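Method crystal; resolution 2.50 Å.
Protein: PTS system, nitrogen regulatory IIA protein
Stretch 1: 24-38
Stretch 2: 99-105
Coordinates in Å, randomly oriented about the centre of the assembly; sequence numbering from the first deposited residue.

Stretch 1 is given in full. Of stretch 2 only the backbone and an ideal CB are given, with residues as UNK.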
ATOM      1  N   ARG A  24     -12.412   3.753   5.219  1.00 26.23           N
ATOM      2  CA  ARG A  24     -12.969   2.654   4.438  1.00 26.16           C
ATOM      3  C   ARG A  24     -11.833   1.912   3.743  1.00 28.38           C
ATOM      4  O   ARG A  24     -11.739   0.686   3.806  1.00 30.79           O
ATOM      5  CB  ARG A  24     -13.948   3.214   3.401  1.00 28.29           C
ATOM      6  CG  ARG A  24     -15.026   2.249   2.928  1.00 45.71           C
ATOM      7  CD  ARG A  24     -14.443   0.997   2.297  1.00 64.01           C
ATOM      8  NE  ARG A  24     -14.801  -0.199   3.055  1.00 82.22           N
ATOM      9  CZ  ARG A  24     -16.026  -0.711   3.119  1.00 90.65           C
ATOM     10  NH1 ARG A  24     -17.026  -0.134   2.462  1.00 87.05           N
ATOM     11  NH2 ARG A  24     -16.255  -1.794   3.850  1.00 98.93           N
ATOM     12  N   LEU A  25     -10.970   2.673   3.082  1.00 22.69           N
ATOM     13  CA  LEU A  25      -9.827   2.124   2.376  1.00 18.40           C
ATOM     14  C   LEU A  25      -8.973   1.257   3.320  1.00 21.76           C
ATOM     15  O   LEU A  25      -8.516   0.169   2.950  1.00 11.06           O
ATOM     16  CB  LEU A  25      -8.998   3.283   1.811  1.00 18.35           C
ATOM     17  CG  LEU A  25      -7.795   3.028   0.902  1.00 27.22           C
ATOM     18  CD1 LEU A  25      -8.227   2.295  -0.355  1.00 28.90           C
ATOM     19  CD2 LEU A  25      -7.162   4.363   0.538  1.00 32.75           C
ATOM     20  N   PHE A  26      -8.761   1.740   4.543  1.00 17.65           N
ATOM     21  CA  PHE A  26      -7.960   0.999   5.514  1.00 22.98           C
ATOM     22  C   PHE A  26      -8.660  -0.273   5.994  1.00 22.50           C
ATOM     23  O   PHE A  26      -8.007  -1.275   6.285  1.00 17.24           O
ATOM     24  CB  PHE A  26      -7.595   1.892   6.712  1.00 22.99           C
ATOM     25  CG  PHE A  26      -6.313   2.671   6.527  1.00 18.32           C
ATOM     26  CD1 PHE A  26      -6.197   3.631   5.531  1.00 22.24           C
ATOM     27  CD2 PHE A  26      -5.219   2.441   7.353  1.00 30.03           C
ATOM     28  CE1 PHE A  26      -5.010   4.348   5.358  1.00 18.36           C
ATOM     29  CE2 PHE A  26      -4.028   3.153   7.186  1.00 22.09           C
ATOM     30  CZ  PHE A  26      -3.924   4.105   6.190  1.00 15.31           C
ATOM     31  N   GLU A  27      -9.983  -0.239   6.083  1.00 24.58           N
ATOM     32  CA  GLU A  27     -10.715  -1.426   6.511  1.00 29.01           C
ATOM     33  C   GLU A  27     -10.564  -2.523   5.469  1.00 23.21           C
ATOM     34  O   GLU A  27     -10.312  -3.675   5.803  1.00 25.47           O
ATOM     35  CB  GLU A  27     -12.191  -1.104   6.724  1.00 38.16           C
ATOM     36  CG  GLU A  27     -12.463  -0.373   8.026  1.00 47.31           C
ATOM     37  CD  GLU A  27     -13.921  -0.017   8.200  1.00 55.85           C
ATOM     38  OE1 GLU A  27     -14.280   0.481   9.285  1.00 77.12           O
ATOM     39  OE2 GLU A  27     -14.708  -0.230   7.252  1.00 47.89           O
ATOM     40  N   GLU A  28     -10.702  -2.150   4.203  1.00 22.33           N
ATOM     41  CA  GLU A  28     -10.564  -3.096   3.110  1.00 25.21           C
ATOM     42  C   GLU A  28      -9.150  -3.687   3.059  1.00 25.65           C
ATOM     43  O   GLU A  28      -8.962  -4.829   2.632  1.00 21.78           O
ATOM     44  CB  GLU A  28     -10.886  -2.407   1.783  1.00 34.70           C
ATOM     45  CG  GLU A  28     -11.992  -3.094   0.993  1.00 56.34           C
ATOM     46  CD  GLU A  28     -11.641  -4.521   0.613  1.00 59.02           C
ATOM     47  OE1 GLU A  28     -10.717  -4.718  -0.204  1.00 57.09           O
ATOM     48  OE2 GLU A  28     -12.293  -5.448   1.136  1.00 66.62           O
ATOM     49  N   ALA A  29      -8.159  -2.910   3.489  1.00 24.58           N
ATOM     50  CA  ALA A  29      -6.776  -3.375   3.488  1.00 26.70           C
ATOM     51  C   ALA A  29      -6.598  -4.471   4.535  1.00 27.31           C
ATOM     52  O   ALA A  29      -5.955  -5.488   4.271  1.00 28.48           O
ATOM     53  CB  ALA A  29      -5.827  -2.217   3.767  1.00 27.27           C
ATOM     54  N   GLY A  30      -7.173  -4.265   5.719  1.00 21.20           N
ATOM     55  CA  GLY A  30      -7.070  -5.264   6.766  1.00 19.55           C
ATOM     56  C   GLY A  30      -7.562  -6.607   6.255  1.00 19.14           C
ATOM     57  O   GLY A  30      -6.999  -7.660   6.564  1.00 18.67           O
ATOM     58  N   LEU A  31      -8.620  -6.562   5.458  1.00 23.09           N
ATOM     59  CA  LEU A  31      -9.210  -7.763   4.878  1.00 25.07           C
ATOM     60  C   LEU A  31      -8.264  -8.463   3.897  1.00 25.82           C
ATOM     61  O   LEU A  31      -8.128  -9.684   3.922  1.00 26.84           O
ATOM     62  CB  LEU A  31     -10.530  -7.398   4.191  1.00 11.28           C
ATOM     63  CG  LEU A  31     -11.643  -7.133   5.210  1.00 27.70           C
ATOM     64  CD1 LEU A  31     -12.848  -6.467   4.548  1.00 23.87           C
ATOM     65  CD2 LEU A  31     -12.025  -8.463   5.869  1.00  9.84           C
ATOM     66  N   LEU A  32      -7.604  -7.681   3.046  1.00 20.50           N
ATOM     67  CA  LEU A  32      -6.668  -8.221   2.066  1.00 15.72           C
ATOM     68  C   LEU A  32      -5.448  -8.884   2.712  1.00 23.77           C
ATOM     69  O   LEU A  32      -4.985  -9.930   2.255  1.00 27.81           O
ATOM     70  CB  LEU A  32      -6.194  -7.106   1.131  1.00 16.87           C
ATOM     71  CG  LEU A  32      -7.222  -6.448   0.210  1.00 14.32           C
ATOM     72  CD1 LEU A  32      -6.557  -5.331  -0.567  1.00 17.26           C
ATOM     73  CD2 LEU A  32      -7.801  -7.480  -0.730  1.00  4.34           C
ATOM     74  N   LEU A  33      -4.928  -8.272   3.772  1.00 17.73           N
ATOM     75  CA  LEU A  33      -3.755  -8.795   4.460  1.00 13.77           C
ATOM     76  C   LEU A  33      -4.080  -9.725   5.639  1.00 18.18           C
ATOM     77  O   LEU A  33      -3.188 -10.338   6.218  1.00 13.31           O
ATOM     78  CB  LEU A  33      -2.883  -7.629   4.931  1.00 12.49           C
ATOM     79  CG  LEU A  33      -2.542  -6.598   3.841  1.00 14.36           C
ATOM     80  CD1 LEU A  33      -1.494  -5.654   4.382  1.00 11.61           C
ATOM     81  CD2 LEU A  33      -2.022  -7.280   2.575  1.00 13.95           C
ATOM     82  N   GLU A  34      -5.362  -9.837   5.968  1.00 17.06           N
ATOM     83  CA  GLU A  34      -5.839 -10.680   7.062  1.00 21.65           C
ATOM     84  C   GLU A  34      -5.370 -12.142   7.037  1.00 27.76           C
ATOM     85  O   GLU A  34      -5.323 -12.788   5.989  1.00 24.53           O
ATOM     86  CB  GLU A  34      -7.371 -10.655   7.084  1.00 26.30           C
ATOM     87  CG  GLU A  34      -8.009 -11.550   8.133  1.00 22.54           C
ATOM     88  CD  GLU A  34      -9.524 -11.512   8.092  1.00 32.19           C
ATOM     89  OE1 GLU A  34     -10.152 -12.121   8.982  1.00 48.59           O
ATOM     90  OE2 GLU A  34     -10.087 -10.881   7.174  1.00 34.03           O
ATOM     91  N   ARG A  35      -5.052 -12.647   8.224  1.00 29.92           N
ATOM     92  CA  ARG A  35      -4.600 -14.021   8.461  1.00 32.94           C
ATOM     93  C   ARG A  35      -3.364 -14.513   7.721  1.00 36.11           C
ATOM     94  O   ARG A  35      -2.548 -15.225   8.299  1.00 34.19           O
ATOM     95  CB  ARG A  35      -5.734 -15.011   8.229  1.00 32.62           C
ATOM     96  CG  ARG A  35      -5.352 -16.420   8.635  1.00 44.08           C
ATOM     97  CD  ARG A  35      -6.572 -17.302   8.725  1.00 64.17           C
ATOM     98  NE  ARG A  35      -7.313 -17.308   7.470  1.00 74.48           N
ATOM     99  CZ  ARG A  35      -8.479 -17.917   7.297  1.00 82.85           C
ATOM    100  NH1 ARG A  35      -9.045 -18.572   8.306  1.00 90.14           N
ATOM    101  NH2 ARG A  35      -9.076 -17.872   6.117  1.00 89.28           N
ATOM    102  N   GLU A  36      -3.224 -14.174   6.447  1.00 34.87           N
ATOM    103  CA  GLU A  36      -2.038 -14.601   5.729  1.00 35.63           C
ATOM    104  C   GLU A  36      -0.869 -13.838   6.373  1.00 35.06           C
ATOM    105  O   GLU A  36       0.292 -13.969   5.974  1.00 34.61           O
ATOM    106  CB  GLU A  36      -2.175 -14.289   4.233  1.00 38.35           C
ATOM    107  CG  GLU A  36      -2.299 -12.822   3.903  1.00 51.81           C
ATOM    108  CD  GLU A  36      -0.958 -12.133   3.843  1.00 61.22           C
ATOM    109  OE1 GLU A  36      -0.929 -10.886   3.902  1.00 52.85           O
ATOM    110  OE2 GLU A  36       0.067 -12.840   3.727  1.00 74.32           O
ATOM    111  N   SER A  37      -1.202 -13.049   7.393  1.00 29.70           N
ATOM    112  CA  SER A  37      -0.225 -12.270   8.149  1.00 33.27           C
ATOM    113  C   SER A  37      -0.236 -12.737   9.606  1.00 30.22           C
ATOM    114  O   SER A  37       0.553 -12.263  10.423  1.00 35.00           O
ATOM    115  CB  SER A  37      -0.570 -10.783   8.099  1.00 22.30           C
ATOM    116  OG  SER A  37      -1.806 -10.541   8.752  1.00 27.48           O
ATOM    117  N   SER A  38      -1.145 -13.662   9.916  1.00 32.64           N
ATOM    118  CA  SER A  38      -1.301 -14.226  11.260  1.00 32.37           C
ATOM    119  C   SER A  38      -2.171 -13.334  12.146  1.00 28.70           C
ATOM    120  O   SER A  38      -2.373 -13.625  13.319  1.00 35.52           O
ATOM    121  CB  SER A  38       0.071 -14.413  11.930  1.00 36.11           C
ATOM    122  OG  SER A  38       1.010 -15.016  11.055  1.00 40.49           O
ATOM    123  N   UNK A  99      -3.508   5.872  -5.959  1.00 15.74           N
ATOM    124  CA  UNK A  99      -2.596   4.738  -5.974  1.00 13.73           C
ATOM    125  C   UNK A  99      -2.095   4.443  -4.562  1.00 12.00           C
ATOM    126  O   UNK A  99      -1.333   5.218  -3.987  1.00 15.88           O
ATOM    127  CB  UNK A  99      -1.420   5.007  -6.915  1.00 13.73           C
ATOM    128  N   UNK A 100      -2.533   3.317  -4.008  1.00 14.15           N
ATOM    129  CA  UNK A 100      -2.152   2.946  -2.648  1.00 22.79           C
ATOM    130  C   UNK A 100      -1.403   1.612  -2.518  1.00 22.40           C
ATOM    131  O   UNK A 100      -1.912   0.559  -2.905  1.00 20.55           O
ATOM    132  CB  UNK A 100      -3.412   2.890  -1.782  1.00 22.79           C
ATOM    133  N   UNK A 101      -0.188   1.664  -1.974  1.00 17.66           N
ATOM    134  CA  UNK A 101       0.596   0.453  -1.746  1.00 16.14           C
ATOM    135  C   UNK A 101       0.708   0.243  -0.224  1.00 14.17           C
ATOM    136  O   UNK A 101       1.273   1.078   0.484  1.00  5.93           O
ATOM    137  CB  UNK A 101       1.976   0.555  -2.398  1.00 16.14           C
ATOM    138  N   UNK A 102       0.154  -0.862   0.277  1.00 15.07           N
ATOM    139  CA  UNK A 102       0.195  -1.154   1.712  1.00 14.35           C
ATOM    140  C   UNK A 102       1.236  -2.213   2.015  1.00  9.81           C
ATOM    141  O   UNK A 102       1.364  -3.187   1.283  1.00 16.24           O
ATOM    142  CB  UNK A 102      -1.177  -1.610   2.211  1.00 14.35           C
ATOM    143  N   UNK A 103       1.976  -2.020   3.100  1.00 14.28           N
ATOM    144  CA  UNK A 103       3.007  -2.969   3.503  1.00 17.32           C
ATOM    145  C   UNK A 103       2.956  -3.304   4.990  1.00 19.09           C
ATOM    146  O   UNK A 103       2.954  -2.405   5.831  1.00 26.34           O
ATOM    147  CB  UNK A 103       4.388  -2.412   3.151  1.00 17.32           C
ATOM    148  N   UNK A 104       2.915  -4.599   5.300  1.00 19.31           N
ATOM    149  CA  UNK A 104       2.911  -5.084   6.686  1.00 12.59           C
ATOM    150  C   UNK A 104       4.222  -5.858   6.893  1.00 13.68           C
ATOM    151  O   UNK A 104       4.472  -6.863   6.222  1.00 13.62           O
ATOM    152  CB  UNK A 104       1.690  -5.960   6.976  1.00 12.59           C
ATOM    153  N   UNK A 105       5.052  -5.406   7.826  1.00 14.75           N
ATOM    154  CA  UNK A 105       6.330  -6.065   8.052  1.00 18.16           C
ATOM    155  C   UNK A 105       6.543  -6.636   9.450  1.00 19.65           C
ATOM    156  O   UNK A 105       5.972  -6.154  10.430  1.00 26.44           O
ATOM    157  CB  UNK A 105       7.455  -5.071   7.754  1.00 18.16           C
TER

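Stretch 1 carries the last part of a helix, through residue 33, and a type I turn from Arg35 to Ser38. Stretch 2 is a strand, crossing the helix axis at 51° with a closest approach of 10.2 Å. That gap leaves room for side chains from both sides.

Position 99 has extended backbone angles (-120/111). Nothing of stretch 1 lies within 5.5 Å of its ideal CB. Stretch 1 therefore sets no preference beyond what suits a strand. The deposited residue is Leu99, which makes no contact here.

Position 100 points its CB toward the helix. The ideal CB lies 4.6 Å from Leu25 CD2. The CA of position 100 and the CA of Leu25 are 9.2 Å apart. The neighbouring surface is a leucine methyl, with no charge. A medium or large aliphatic residue would suit: Val, Ile, Leu or Met. The residue is Ile100. Its CG1 packs 3.8 Å from Leu25 CD2.

Position 101 is out of reach of stretch 1. Its angles (-112/117) fit many residues, beta-branched and aromatic ones included. It is Phe101, and its ring stays clear of the helix.

Position 102 faces the helix where the backbones come nearer, with the CA of position 102 and the CA of Ala29 7.5 Å apart. The ideal CB is 4.9 Å from Ala29 CB and 4.6 Å from Leu33 CD1. The small alanine leaves space, and the leucine offers an apolar wall. Val, Ile or Leu would fit this setting. The residue is Ile102, with chi1 in m. Its CG1 approaches Ala29 CB at 4.3 Å, while its CG2 lies 4.0 Å from Leu33 CD1. Its two branches thus meet successive turns of the helix.

Position 103 points its CB away. Stretch 1 offers it nothing, so it does not narrow the choice; any residue at home in a strand would do. It is Leu103, which makes no contact with stretch 1.

Position 104 points toward the end of the helix and the turn. Its ideal CB is 4.1 Å from Leu33 CD1 and 5.4 Å from Ser37 CB. Ser37 OG donates a hydrogen bond to Leu33 O at 2.9 Å, so the hydroxyl already has an acceptor. An aliphatic residue such as Leu, Ile, Val or Met is favoured, though a small polar one is not excluded. The residue is Leu104. Its CB lies 4.1 Å from Leu33 CD1, and its CD1 reaches 3.9 Å from Ser37 CB.

Position 105 is out of reach, with angles (-120/151) that suit beta-branched residues among others. It is Val105.

Stretch 2 99-105: LIFILLV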
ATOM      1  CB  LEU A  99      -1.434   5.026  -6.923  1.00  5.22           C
ATOM      2  CG  LEU A  99      -1.902   5.292  -8.359  1.00 14.78           C
ATOM      3  CD1 LEU A  99      -0.709   5.351  -9.302  1.00 28.01           C
ATOM      4  CD2 LEU A  99      -2.861   4.198  -8.794  1.00  3.60           C
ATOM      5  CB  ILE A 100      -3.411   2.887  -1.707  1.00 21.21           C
ATOM      6  CG1 ILE A 100      -4.239   4.174  -1.826  1.00 13.56           C
ATOM      7  CG2 ILE A 100      -2.979   2.704  -0.252  1.00  5.20           C
ATOM      8  CD1 ILE A 100      -5.159   4.222  -3.029  1.00 11.32           C
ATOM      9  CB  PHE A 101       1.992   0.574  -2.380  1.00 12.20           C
ATOM     10  CG  PHE A 101       2.754  -0.728  -2.416  1.00 13.55           C
ATOM     11  CD1 PHE A 101       3.227  -1.311  -1.239  1.00 32.39           C
ATOM     12  CD2 PHE A 101       2.949  -1.399  -3.619  1.00 12.15           C
ATOM     13  CE1 PHE A 101       3.879  -2.548  -1.259  1.00 23.97           C
ATOM     14  CE2 PHE A 101       3.601  -2.640  -3.652  1.00 17.07           C
ATOM     15  CZ  PHE A 101       4.065  -3.214  -2.470  1.00 22.12           C
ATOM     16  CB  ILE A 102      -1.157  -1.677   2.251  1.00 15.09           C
ATOM     17  CG1 ILE A 102      -2.311  -0.807   1.750  1.00 15.54           C
ATOM     18  CG2 ILE A 102      -1.130  -1.691   3.771  1.00 19.08           C
ATOM     19  CD1 ILE A 102      -2.768  -1.137   0.328  1.00 16.89           C
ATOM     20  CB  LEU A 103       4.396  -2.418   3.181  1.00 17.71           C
ATOM     21  CG  LEU A 103       5.530  -3.379   3.561  1.00 29.04           C
ATOM     22  CD1 LEU A 103       5.453  -4.614   2.675  1.00 29.37           C
ATOM     23  CD2 LEU A 103       6.880  -2.710   3.409  1.00 13.13           C
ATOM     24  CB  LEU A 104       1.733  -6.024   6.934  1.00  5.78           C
ATOM     25  CG  LEU A 104       0.688  -5.636   7.976  1.00 23.96           C
ATOM     26  CD1 LEU A 104      -0.143  -6.883   8.278  1.00 14.41           C
ATOM     27  CD2 LEU A 104       1.342  -5.107   9.256  1.00 11.16           C
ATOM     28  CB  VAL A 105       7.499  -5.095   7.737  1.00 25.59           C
ATOM     29  CG1 VAL A 105       7.421  -4.654   6.288  1.00 21.14           C
ATOM     30  CG2 VAL A 105       7.444  -3.872   8.655  1.00 10.99           C
TER
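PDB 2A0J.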